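Long-range contacts in dinoflagellate luciferase (Lingulodinium polyedrum, PDB 1VPR), which catalyses the oxidation of an open-chain tetrapyrrole luciferin by molecular oxygen with emission of blue light, through three homologous luciferase domains, the third of which is described here: residues Glu63-Leu67 and Ser221-Phe225; Ala100-Leu106 and Met288-Thr292; Thr105-Phe111 and Arg274-Arg278. All coordinates share one frame; numbering follows the deposited sequence.

Contact 1: residues Glu63-Leu67 and Ser221-Phe225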
ATOM      1  N   GLU A  63     -15.577   7.632  -4.016  1.00 23.66           N
ATOM      2  CA  GLU A  63     -16.493   7.020  -3.082  1.00 24.78           C
ATOM      3  C   GLU A  63     -15.841   5.809  -2.410  1.00 23.14           C
ATOM      4  O   GLU A  63     -16.098   5.541  -1.244  1.00 22.46           O
ATOM      5  CB  GLU A  63     -17.777   6.603  -3.787  1.00 25.11           C
ATOM      6  CG  GLU A  63     -18.868   6.159  -2.839  1.00 29.50           C
ATOM      7  CD  GLU A  63     -20.155   5.852  -3.581  1.00 30.82           C
ATOM      8  OE1 GLU A  63     -20.463   4.659  -3.800  1.00 32.34           O
ATOM      9  OE2 GLU A  63     -20.845   6.819  -3.962  1.00 34.83           O
ATOM     10  N   CYS A  64     -14.986   5.087  -3.126  1.00 21.98           N
ATOM     11  CA  CYS A  64     -14.345   3.930  -2.513  1.00 21.72           C
ATOM     12  C   CYS A  64     -13.358   4.342  -1.442  1.00 21.52           C
ATOM     13  O   CYS A  64     -13.020   3.540  -0.566  1.00 21.71           O
ATOM     14  CB  CYS A  64     -13.634   3.069  -3.558  1.00 24.61           C
ATOM     15  SG  CYS A  64     -14.755   2.103  -4.600  1.00 27.55           S
ATOM     16  N   HIS A  65     -12.884   5.586  -1.507  1.00 21.74           N
ATOM     17  CA  HIS A  65     -11.935   6.072  -0.511  1.00 23.92           C
ATOM     18  C   HIS A  65     -12.583   6.152   0.873  1.00 26.25           C
ATOM     19  O   HIS A  65     -11.916   5.978   1.901  1.00 27.33           O
ATOM     20  CB  HIS A  65     -11.376   7.435  -0.937  1.00 22.00           C
ATOM     21  CG  HIS A  65     -10.054   7.327  -1.621  1.00 22.37           C
ATOM     22  ND1 HIS A  65      -8.939   6.813  -0.984  1.00 20.60           N
ATOM     23  CD2 HIS A  65      -9.690   7.537  -2.911  1.00 21.68           C
ATOM     24  CE1 HIS A  65      -7.952   6.698  -1.859  1.00 19.67           C
ATOM     25  NE2 HIS A  65      -8.380   7.129  -3.034  1.00 23.85           N
ATOM     26  N   GLU A  66     -13.896   6.367   0.888  1.00 25.51           N
ATOM     27  CA  GLU A  66     -14.645   6.464   2.134  1.00 26.34           C
ATOM     28  C   GLU A  66     -14.929   5.098   2.784  1.00 25.75           C
ATOM     29  O   GLU A  66     -15.546   5.022   3.850  1.00 27.67           O
ATOM     30  CB  GLU A  66     -15.962   7.225   1.885  1.00 25.41           C
ATOM     31  N   LEU A  67     -14.462   4.021   2.168  1.00 23.43           N
ATOM     32  CA  LEU A  67     -14.701   2.690   2.713  1.00 24.60           C
ATOM     33  C   LEU A  67     -13.611   2.185   3.661  1.00 25.53           C
ATOM     34  O   LEU A  67     -12.413   2.316   3.365  1.00 27.50           O
ATOM     35  CB  LEU A  67     -14.838   1.667   1.576  1.00 22.22           C
ATOM     36  CG  LEU A  67     -15.945   1.837   0.529  1.00 22.66           C
ATOM     37  CD1 LEU A  67     -15.662   0.927  -0.677  1.00 19.76           C
ATOM     38  CD2 LEU A  67     -17.291   1.500   1.157  1.00 20.76           C
ATOM     39  N   SER A 221      -6.532   0.952   1.880  1.00 16.05           N
ATOM     40  CA  SER A 221      -7.660   1.378   1.053  1.00 16.27           C
ATOM     41  C   SER A 221      -7.935   0.524  -0.172  1.00 17.23           C
ATOM     42  O   SER A 221      -7.028   0.271  -0.989  1.00 16.93           O
ATOM     43  CB  SER A 221      -7.444   2.827   0.603  1.00 19.84           C
ATOM     44  OG  SER A 221      -8.430   3.251  -0.336  1.00 22.74           O
ATOM     45  N   VAL A 222      -9.188   0.095  -0.320  1.00 17.29           N
ATOM     46  CA  VAL A 222      -9.565  -0.688  -1.495  1.00 16.72           C
ATOM     47  C   VAL A 222      -9.802   0.252  -2.688  1.00 16.74           C
ATOM     48  O   VAL A 222     -10.065  -0.183  -3.804  1.00 17.38           O
ATOM     49  CB  VAL A 222     -10.796  -1.579  -1.229  1.00 17.40           C
ATOM     50  CG1 VAL A 222     -10.375  -2.744  -0.326  1.00 16.98           C
ATOM     51  CG2 VAL A 222     -11.930  -0.773  -0.579  1.00 16.94           C
ATOM     52  N   ALA A 223      -9.684   1.552  -2.458  1.00 16.91           N
ATOM     53  CA  ALA A 223      -9.822   2.491  -3.552  1.00 16.33           C
ATOM     54  C   ALA A 223      -8.516   2.415  -4.350  1.00 18.46           C
ATOM     55  O   ALA A 223      -8.466   2.800  -5.529  1.00 19.70           O
ATOM     56  CB  ALA A 223     -10.005   3.888  -3.012  1.00 15.64           C
ATOM     57  N   LYS A 224      -7.464   1.903  -3.711  1.00 15.50           N
ATOM     58  CA  LYS A 224      -6.138   1.811  -4.337  1.00 14.50           C
ATOM     59  C   LYS A 224      -5.644   0.374  -4.543  1.00 13.84           C
ATOM     60  O   LYS A 224      -5.168   0.007  -5.626  1.00 15.10           O
ATOM     61  CB  LYS A 224      -5.121   2.584  -3.474  1.00 15.02           C
ATOM     62  CG  LYS A 224      -5.472   4.064  -3.259  1.00 17.65           C
ATOM     63  CD  LYS A 224      -4.572   4.790  -2.235  1.00 15.84           C
ATOM     64  CE  LYS A 224      -3.080   4.651  -2.562  1.00 17.31           C
ATOM     65  NZ  LYS A 224      -2.685   5.279  -3.863  1.00 12.13           N
ATOM     66  N   PHE A 225      -5.752  -0.435  -3.495  1.00 13.22           N
ATOM     67  CA  PHE A 225      -5.311  -1.821  -3.527  1.00 13.82           C
ATOM     68  C   PHE A 225      -6.480  -2.789  -3.702  1.00 16.26           C
ATOM     69  O   PHE A 225      -7.521  -2.651  -3.031  1.00 16.23           O
ATOM     70  CB  PHE A 225      -4.553  -2.149  -2.225  1.00 11.54           C
ATOM     71  CG  PHE A 225      -3.348  -1.269  -1.997  1.00 11.08           C
ATOM     72  CD1 PHE A 225      -3.442  -0.118  -1.214  1.00 12.53           C
ATOM     73  CD2 PHE A 225      -2.145  -1.553  -2.633  1.00 12.20           C
ATOM     74  CE1 PHE A 225      -2.351   0.745  -1.077  1.00 13.37           C
ATOM     75  CE2 PHE A 225      -1.048  -0.701  -2.509  1.00 12.23           C
ATOM     76  CZ  PHE A 225      -1.148   0.447  -1.731  1.00 12.55           C
TER
HETATM   77  O   HOH W   1     -10.871   2.464   0.987  1.00 28.87           O
HETATM   78  O   HOH W   2      -9.108   5.336   1.412  1.00 26.22           O
HETATM   79  O   HOH W   3     -10.884   0.225   2.220  1.00 41.55           O
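The methyl group of A223 sits almost exactly over the middle of the H65 imidazole: its CB lies 3.5 Å from the ring centroid and only 2° off the ring normal, a CH-pi contact over one face. K224 meets the same ring obliquely: its CG and CD both run past CE1 of H65, at 3.9 Å, and the bends at chi3 and chi4 beyond them carry the amine to the carbonyl of H199 and the hydroxyl of T202. The ring itself is fixed by NE2, which is hydrogen-bonded to the side-chain oxygen of Q172. One residue earlier in the chain, CB of C64 touches CB of A223 at 3.8 Å, while L67 and V222 cross at about a right angle, CD1 of L67 being 4.1 Å from CG2 of V222. The contact thus joins the end of helix 57-65, in the N-terminal helical bundle, to the loop between strands 215-219 and 229-233 of the calycin-type barrel. S221 shapes that loop with an ST turn, its OG accepting from N of A223 at 3.0 Å. With OG anti to the backbone N (chi1 173°), the hydroxyl also faces the helix end, where water bridges the segments. OG donates to one water that in turn donates to O of C64 and O of L67, and it accepts from a second, which lies 2.8 Å from ND1 of H65 and donates to O of H65.

Contact 2: residues Ala100-Leu106 and Met288-Thr292; sequences ADSDRTL and MRQAT
One carboxylate oxygen, OD2 of D103, is gripped by both terminal nitrogens of R289, with NH1 at 2.8 Å and NH2 at 2.9 Å from it. The approach is end-on, and the oxygen lies in the guanidinium plane; the carboxylate, however, is turned about 60° out of that plane. NH2 uses the anti lone pair of OD2, whereas NH1 comes from above the carboxylate. R289 gets there with CG anti to its own backbone N (chi1 -178°) and a single bend at chi3, which carries its head from strand 285-294 to the loop that follows helix 87-100. The other carboxylate oxygen is held within the loop: OD1 of D103 accepts from OG1 of T105 at 2.6 Å on its syn side and from N of T105 at 2.8 Å on its anti side, the latter closing an Asx turn. L106 crosses R289 at about a right angle, its CD2 lying 3.6 Å from NH1, and the same methyl reaches CB of A291 at 4.0 Å. Replacing D103 with an alanine would probably leave R289 without its carboxylate mate and unfasten the turn at T105. Each oxygen thus has two donors, so a single acidic side chain both orders its own loop and ties it to the barrel wall, and its negative charge probably eases the closeness of the R289 and R278 guanidinium groups.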
ATOM      1  N   ALA A 100      10.257  17.659   6.178  1.00 27.18           N
ATOM      2  CA  ALA A 100      10.548  16.482   5.380  1.00 27.33           C
ATOM      3  C   ALA A 100      11.506  16.768   4.221  1.00 26.79           C
ATOM      4  O   ALA A 100      12.294  15.909   3.855  1.00 27.48           O
ATOM      5  CB  ALA A 100       9.256  15.881   4.860  1.00 25.86           C
ATOM      6  N   ASP A 101      11.461  17.962   3.639  1.00 28.80           N
ATOM      7  CA  ASP A 101      12.364  18.257   2.521  1.00 30.49           C
ATOM      8  C   ASP A 101      13.838  18.380   2.883  1.00 31.80           C
ATOM      9  O   ASP A 101      14.699  18.200   2.020  1.00 32.44           O
ATOM     10  CB  ASP A 101      11.941  19.533   1.801  1.00 33.83           C
ATOM     11  CG  ASP A 101      10.598  19.391   1.150  1.00 36.86           C
ATOM     12  OD1 ASP A 101      10.415  18.425   0.370  1.00 38.35           O
ATOM     13  OD2 ASP A 101       9.719  20.233   1.427  1.00 39.34           O
ATOM     14  N   SER A 102      14.130  18.667   4.151  1.00 32.22           N
ATOM     15  CA  SER A 102      15.511  18.821   4.617  1.00 30.93           C
ATOM     16  C   SER A 102      16.000  17.617   5.397  1.00 30.62           C
ATOM     17  O   SER A 102      17.155  17.588   5.835  1.00 28.51           O
ATOM     18  CB  SER A 102      15.626  20.039   5.530  1.00 32.11           C
ATOM     19  OG  SER A 102      14.971  21.143   4.947  1.00 36.49           O
ATOM     20  N   ASP A 103      15.129  16.626   5.574  1.00 28.71           N
ATOM     21  CA  ASP A 103      15.483  15.440   6.341  1.00 27.57           C
ATOM     22  C   ASP A 103      16.548  14.600   5.649  1.00 26.94           C
ATOM     23  O   ASP A 103      16.325  14.069   4.567  1.00 25.84           O
ATOM     24  CB  ASP A 103      14.241  14.576   6.601  1.00 26.62           C
ATOM     25  CG  ASP A 103      14.460  13.546   7.703  1.00 28.22           C
ATOM     26  OD1 ASP A 103      15.631  13.162   7.958  1.00 26.93           O
ATOM     27  OD2 ASP A 103      13.454  13.103   8.315  1.00 26.16           O
ATOM     28  N   ARG A 104      17.699  14.454   6.293  1.00 26.81           N
ATOM     29  CA  ARG A 104      18.792  13.681   5.714  1.00 27.27           C
ATOM     30  C   ARG A 104      18.938  12.313   6.367  1.00 25.81           C
ATOM     31  O   ARG A 104      19.969  11.662   6.221  1.00 27.41           O
ATOM     32  CB  ARG A 104      20.117  14.466   5.838  1.00 26.74           C
ATOM     33  CG  ARG A 104      20.096  15.862   5.186  1.00 28.94           C
ATOM     34  CD  ARG A 104      19.626  15.824   3.735  1.00 32.76           C
ATOM     35  NE  ARG A 104      19.460  17.175   3.201  1.00 37.16           N
ATOM     36  CZ  ARG A 104      18.674  17.492   2.170  1.00 38.90           C
ATOM     37  NH1 ARG A 104      17.972  16.549   1.543  1.00 37.95           N
ATOM     38  NH2 ARG A 104      18.577  18.761   1.774  1.00 39.19           N
ATOM     39  N   THR A 105      17.909  11.868   7.078  1.00 24.00           N
ATOM     40  CA  THR A 105      17.979  10.561   7.737  1.00 23.04           C
ATOM     41  C   THR A 105      17.173   9.506   6.993  1.00 22.35           C
ATOM     42  O   THR A 105      16.915   8.435   7.537  1.00 22.13           O
ATOM     43  CB  THR A 105      17.431  10.610   9.196  1.00 23.52           C
ATOM     44  OG1 THR A 105      16.027  10.884   9.156  1.00 23.54           O
ATOM     45  CG2 THR A 105      18.128  11.726  10.029  1.00 21.29           C
ATOM     46  N   LEU A 106      16.778   9.794   5.757  1.00 19.21           N
ATOM     47  CA  LEU A 106      15.985   8.833   4.981  1.00 20.67           C
ATOM     48  C   LEU A 106      16.737   7.574   4.586  1.00 20.83           C
ATOM     49  O   LEU A 106      17.960   7.586   4.429  1.00 19.26           O
ATOM     50  CB  LEU A 106      15.434   9.489   3.728  1.00 20.11           C
ATOM     51  CG  LEU A 106      14.352  10.502   4.025  1.00 22.88           C
ATOM     52  CD1 LEU A 106      14.111  11.305   2.765  1.00 26.44           C
ATOM     53  CD2 LEU A 106      13.085   9.786   4.474  1.00 24.61           C
HETATM   54  N   MSE A 288       2.958   9.190  11.648  1.00 13.72           N
HETATM   55  CA  MSE A 288       3.678   8.245  10.837  1.00 15.57           C
HETATM   56  C   MSE A 288       3.960   8.949   9.531  1.00 14.74           C
HETATM   57  O   MSE A 288       3.052   9.517   8.928  1.00 13.51           O
HETATM   58  CB  MSE A 288       2.850   6.971  10.551  1.00 17.39           C
HETATM   59  CG  MSE A 288       3.487   6.138   9.443  1.00 18.47           C
HETATM   60 SE   MSE A 288       2.592   4.441   9.095  1.00 28.39          SE
HETATM   61  CE  MSE A 288       3.380   3.481  10.462  1.00 17.27           C
ATOM     62  N   ARG A 289       5.213   8.927   9.095  1.00 14.12           N
ATOM     63  CA  ARG A 289       5.542   9.529   7.826  1.00 15.24           C
ATOM     64  C   ARG A 289       5.974   8.441   6.870  1.00 15.09           C
ATOM     65  O   ARG A 289       6.863   7.650   7.166  1.00 16.51           O
ATOM     66  CB  ARG A 289       6.668  10.573   7.936  1.00 15.16           C
ATOM     67  CG  ARG A 289       6.965  11.235   6.576  1.00 15.12           C
ATOM     68  CD  ARG A 289       8.221  12.130   6.614  1.00 15.68           C
ATOM     69  NE  ARG A 289       9.444  11.352   6.856  1.00 17.24           N
ATOM     70  CZ  ARG A 289      10.594  11.881   7.286  1.00 19.45           C
ATOM     71  NH1 ARG A 289      11.655  11.110   7.480  1.00 18.00           N
ATOM     72  NH2 ARG A 289      10.684  13.183   7.536  1.00 18.66           N
ATOM     73  N   GLN A 290       5.314   8.401   5.723  1.00 15.62           N
ATOM     74  CA  GLN A 290       5.628   7.436   4.673  1.00 15.27           C
ATOM     75  C   GLN A 290       6.357   8.207   3.566  1.00 14.69           C
ATOM     76  O   GLN A 290       5.878   9.245   3.115  1.00 16.46           O
ATOM     77  CB  GLN A 290       4.316   6.870   4.130  1.00 17.17           C
ATOM     78  CG  GLN A 290       4.436   5.882   2.984  1.00 15.74           C
ATOM     79  CD  GLN A 290       3.085   5.341   2.589  1.00 18.24           C
ATOM     80  OE1 GLN A 290       2.377   4.742   3.407  1.00 14.52           O
ATOM     81  NE2 GLN A 290       2.711   5.555   1.329  1.00 17.29           N
ATOM     82  N   ALA A 291       7.509   7.709   3.123  1.00 15.06           N
ATOM     83  CA  ALA A 291       8.263   8.387   2.084  1.00 14.37           C
ATOM     84  C   ALA A 291       8.597   7.369   1.001  1.00 13.18           C
ATOM     85  O   ALA A 291       9.318   6.395   1.259  1.00 11.80           O
ATOM     86  CB  ALA A 291       9.565   8.994   2.683  1.00 13.33           C
ATOM     87  N   THR A 292       8.078   7.604  -0.200  1.00 14.36           N
ATOM     88  CA  THR A 292       8.293   6.719  -1.343  1.00 17.04           C
ATOM     89  C   THR A 292       9.085   7.433  -2.434  1.00 19.60           C
ATOM     90  O   THR A 292       8.764   8.563  -2.797  1.00 19.29           O
ATOM     91  CB  THR A 292       6.967   6.288  -1.948  1.00 18.60           C
ATOM     92  OG1 THR A 292       6.120   5.779  -0.912  1.00 18.42           O
ATOM     93  CG2 THR A 292       7.182   5.196  -2.990  1.00 16.78           C
TER

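Contact 3: residues Thr105-Phe111 and Arg274-Arg278; sequences TLCFNNF and RIERR
CD of R274 stands over the centre of the F108 ring, 3.6 Å from the centroid and 6° off its normal, so the aliphatic part of the arginine rather than its charge covers the face. The guanidinium continues past the ring, and NH2 donates to O of F111 at 2.9 Å, tilted from the carbonyl plane. F111 slides past R274 in the opposite direction, its CE2 coming 3.5 Å from O of R274. Next along the strand, OE1 of E276 accepts from N of C107 at 3.0 Å on its anti side. CG of E276 lies between its backbone N and carbonyl carbon (chi1 65°), which brings the carboxylate alongside L106, whose CD2 packs 3.5 Å from CD of E276. R278 completes the row: NH1 and NH2 donate to OG1 of T105, a hydroxyl also bonded to the carboxylate of D103, and NH1 meets O of T105 from above the carbonyl plane.

A second shell sets these groups. NE of R278 binds OE2 of E276 at 2.6 Å on its syn lone pair, and R259 pairs with OE1 of E276. NH1 of R274 donates to O of D113, while its NH2 has a salt bridge to E293. Helix 107-111 is a left-handed helical turn, phi being positive from F108 to F111, with N of N110 bonded to O of L106 and N of F111 to O of C107. It lies over one face of the barrel sheet, against strand 271-282; C107 and F108 also touch strand 259-266, and L106 and F111 reach I298 of strand 297-307.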
ATOM      1  N   THR A 105      17.909  11.868   7.078  1.00 24.00           N
ATOM      2  CA  THR A 105      17.979  10.561   7.737  1.00 23.04           C
ATOM      3  C   THR A 105      17.173   9.506   6.993  1.00 22.35           C
ATOM      4  O   THR A 105      16.915   8.435   7.537  1.00 22.13           O
ATOM      5  CB  THR A 105      17.431  10.610   9.196  1.00 23.52           C
ATOM      6  OG1 THR A 105      16.027  10.884   9.156  1.00 23.54           O
ATOM      7  CG2 THR A 105      18.128  11.726  10.029  1.00 21.29           C
ATOM      8  N   LEU A 106      16.778   9.794   5.757  1.00 19.21           N
ATOM      9  CA  LEU A 106      15.985   8.833   4.981  1.00 20.67           C
ATOM     10  C   LEU A 106      16.737   7.574   4.586  1.00 20.83           C
ATOM     11  O   LEU A 106      17.960   7.586   4.429  1.00 19.26           O
ATOM     12  CB  LEU A 106      15.434   9.489   3.728  1.00 20.11           C
ATOM     13  CG  LEU A 106      14.352  10.502   4.025  1.00 22.88           C
ATOM     14  CD1 LEU A 106      14.111  11.305   2.765  1.00 26.44           C
ATOM     15  CD2 LEU A 106      13.085   9.786   4.474  1.00 24.61           C
ATOM     16  N   CYS A 107      15.972   6.495   4.427  1.00 17.95           N
ATOM     17  CA  CYS A 107      16.484   5.180   4.062  1.00 17.90           C
ATOM     18  C   CYS A 107      17.242   5.217   2.755  1.00 16.10           C
ATOM     19  O   CYS A 107      17.159   6.186   1.996  1.00 17.27           O
ATOM     20  CB  CYS A 107      15.316   4.185   3.933  1.00 16.99           C
ATOM     21  SG  CYS A 107      14.057   4.744   2.718  1.00 18.21           S
ATOM     22  N   PHE A 108      17.980   4.142   2.502  1.00 18.27           N
ATOM     23  CA  PHE A 108      18.781   3.979   1.281  1.00 18.40           C
ATOM     24  C   PHE A 108      19.752   5.148   1.088  1.00 19.41           C
ATOM     25  O   PHE A 108      20.053   5.529  -0.041  1.00 19.76           O
ATOM     26  CB  PHE A 108      17.874   3.857   0.048  1.00 18.30           C
ATOM     27  CG  PHE A 108      17.114   2.548  -0.036  1.00 19.58           C
ATOM     28  CD1 PHE A 108      15.799   2.467   0.400  1.00 18.98           C
ATOM     29  CD2 PHE A 108      17.730   1.396  -0.546  1.00 18.87           C
ATOM     30  CE1 PHE A 108      15.094   1.257   0.337  1.00 18.78           C
ATOM     31  CE2 PHE A 108      17.033   0.178  -0.613  1.00 19.71           C
ATOM     32  CZ  PHE A 108      15.707   0.113  -0.168  1.00 19.05           C
ATOM     33  N   ASN A 109      20.242   5.694   2.200  1.00 20.72           N
ATOM     34  CA  ASN A 109      21.153   6.840   2.168  1.00 24.16           C
ATOM     35  C   ASN A 109      20.478   7.989   1.435  1.00 23.12           C
ATOM     36  O   ASN A 109      21.048   8.584   0.523  1.00 23.36           O
ATOM     37  CB  ASN A 109      22.463   6.461   1.478  1.00 25.20           C
ATOM     38  CG  ASN A 109      23.307   5.557   2.345  1.00 29.67           C
ATOM     39  OD1 ASN A 109      23.526   5.853   3.527  1.00 30.27           O
ATOM     40  ND2 ASN A 109      23.783   4.450   1.779  1.00 30.71           N
ATOM     41  N   ASN A 110      19.246   8.282   1.856  1.00 21.83           N
ATOM     42  CA  ASN A 110      18.431   9.326   1.262  1.00 20.52           C
ATOM     43  C   ASN A 110      18.171   9.020  -0.186  1.00 21.68           C
ATOM     44  O   ASN A 110      18.188   9.914  -1.050  1.00 21.68           O
ATOM     45  CB  ASN A 110      19.096  10.681   1.388  1.00 23.13           C
ATOM     46  CG  ASN A 110      19.182  11.130   2.801  1.00 24.56           C
ATOM     47  OD1 ASN A 110      18.160  11.238   3.493  1.00 27.79           O
ATOM     48  ND2 ASN A 110      20.404  11.388   3.265  1.00 26.79           N
ATOM     49  N   PHE A 111      17.917   7.739  -0.433  1.00 18.26           N
ATOM     50  CA  PHE A 111      17.639   7.229  -1.751  1.00 20.11           C
ATOM     51  C   PHE A 111      18.790   7.403  -2.752  1.00 20.60           C
ATOM     52  O   PHE A 111      18.585   7.252  -3.960  1.00 19.64           O
ATOM     53  CB  PHE A 111      16.353   7.879  -2.274  1.00 20.66           C
ATOM     54  CG  PHE A 111      15.143   7.601  -1.403  1.00 17.83           C
ATOM     55  CD1 PHE A 111      14.522   8.623  -0.700  1.00 19.19           C
ATOM     56  CD2 PHE A 111      14.612   6.321  -1.324  1.00 17.52           C
ATOM     57  CE1 PHE A 111      13.371   8.377   0.070  1.00 18.45           C
ATOM     58  CE2 PHE A 111      13.456   6.063  -0.550  1.00 17.46           C
ATOM     59  CZ  PHE A 111      12.840   7.100   0.141  1.00 15.26           C
ATOM     60  N   ARG A 274      11.288   2.704  -3.744  1.00 13.54           N
ATOM     61  CA  ARG A 274      11.888   2.416  -2.462  1.00 13.73           C
ATOM     62  C   ARG A 274      11.124   3.222  -1.445  1.00 12.17           C
ATOM     63  O   ARG A 274      10.679   4.324  -1.734  1.00 13.67           O
ATOM     64  CB  ARG A 274      13.378   2.723  -2.521  1.00 11.96           C
ATOM     65  CG  ARG A 274      14.125   1.675  -3.361  1.00 15.90           C
ATOM     66  CD  ARG A 274      15.609   2.029  -3.533  1.00 16.43           C
ATOM     67  NE  ARG A 274      15.728   3.305  -4.219  1.00 18.08           N
ATOM     68  CZ  ARG A 274      16.860   3.986  -4.326  1.00 19.12           C
ATOM     69  NH1 ARG A 274      17.973   3.491  -3.790  1.00 19.69           N
ATOM     70  NH2 ARG A 274      16.865   5.171  -4.931  1.00 17.51           N
ATOM     71  N   ILE A 275      10.977   2.689  -0.239  1.00 13.53           N
ATOM     72  CA  ILE A 275      10.097   3.350   0.716  1.00 12.35           C
ATOM     73  C   ILE A 275      10.402   3.113   2.177  1.00 12.82           C
ATOM     74  O   ILE A 275      11.046   2.120   2.530  1.00 15.50           O
ATOM     75  CB  ILE A 275       8.646   2.862   0.393  1.00 13.84           C
ATOM     76  CG1 ILE A 275       7.602   3.471   1.338  1.00 12.48           C
ATOM     77  CG2 ILE A 275       8.588   1.309   0.499  1.00 14.19           C
ATOM     78  CD1 ILE A 275       6.188   3.003   0.964  1.00 14.98           C
ATOM     79  N   GLU A 276       9.986   4.055   3.022  1.00 14.55           N
ATOM     80  CA  GLU A 276      10.121   3.884   4.464  1.00 12.73           C
ATOM     81  C   GLU A 276       8.866   4.409   5.136  1.00 13.16           C
ATOM     82  O   GLU A 276       8.149   5.267   4.570  1.00 12.63           O
ATOM     83  CB  GLU A 276      11.338   4.638   5.049  1.00 12.39           C
ATOM     84  CG  GLU A 276      11.304   6.166   4.966  1.00 14.26           C
ATOM     85  CD  GLU A 276      12.160   6.786   6.052  1.00 19.12           C
ATOM     86  OE1 GLU A 276      13.396   6.577   6.006  1.00 17.68           O
ATOM     87  OE2 GLU A 276      11.605   7.456   6.970  1.00 16.17           O
ATOM     88  N   ARG A 277       8.573   3.866   6.321  1.00 13.68           N
ATOM     89  CA  ARG A 277       7.475   4.361   7.153  1.00 13.11           C
ATOM     90  C   ARG A 277       8.101   4.465   8.520  1.00 11.87           C
ATOM     91  O   ARG A 277       8.716   3.504   8.978  1.00 14.52           O
ATOM     92  CB  ARG A 277       6.291   3.402   7.239  1.00 12.82           C
ATOM     93  CG  ARG A 277       5.345   3.449   6.020  1.00 14.70           C
ATOM     94  CD  ARG A 277       4.365   2.271   6.029  1.00 13.33           C
ATOM     95  NE  ARG A 277       3.349   2.448   4.990  1.00 15.03           N
ATOM     96  CZ  ARG A 277       2.466   1.515   4.645  1.00 14.26           C
ATOM     97  NH1 ARG A 277       2.472   0.343   5.263  1.00  9.78           N
ATOM     98  NH2 ARG A 277       1.589   1.751   3.666  1.00 13.16           N
ATOM     99  N   ARG A 278       7.948   5.617   9.171  1.00 12.78           N
ATOM    100  CA  ARG A 278       8.483   5.804  10.512  1.00 10.96           C
ATOM    101  C   ARG A 278       7.435   6.459  11.391  1.00 12.80           C
ATOM    102  O   ARG A 278       6.669   7.324  10.933  1.00 13.90           O
ATOM    103  CB  ARG A 278       9.769   6.659  10.500  1.00 11.36           C
ATOM    104  CG  ARG A 278       9.611   8.122  10.142  1.00 15.40           C
ATOM    105  CD  ARG A 278      10.931   8.886  10.362  1.00 17.78           C
ATOM    106  NE  ARG A 278      11.952   8.522   9.370  1.00 20.71           N
ATOM    107  CZ  ARG A 278      13.183   9.036   9.335  1.00 20.44           C
ATOM    108  NH1 ARG A 278      14.025   8.651   8.392  1.00 19.70           N
ATOM    109  NH2 ARG A 278      13.577   9.928  10.247  1.00 21.46           N
TER

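Contacts 2 and 3 form one continuous patch within the catalytic domain, their centres about 7 Å apart. They share T105 and L106, and because of this the continuous segment 100-111 meets two adjacent strands, 271-282 and 285-294, antiparallel neighbours in the barrel sheet. Backbone pairs stitch these together, with N of R289 2.8 Å from O of R278 and N of A291 2.9 Å from O of E276. Along the chain contact 3 is nested inside the loop closed by contact 2. Contact 1 lies about 25 Å from contact 2 and about 26 Å from contact 3 between centres, though nearest atoms come within about 7 and 6 Å without touching; contacts 1 and 3 lie on opposite sides of the chain's centre.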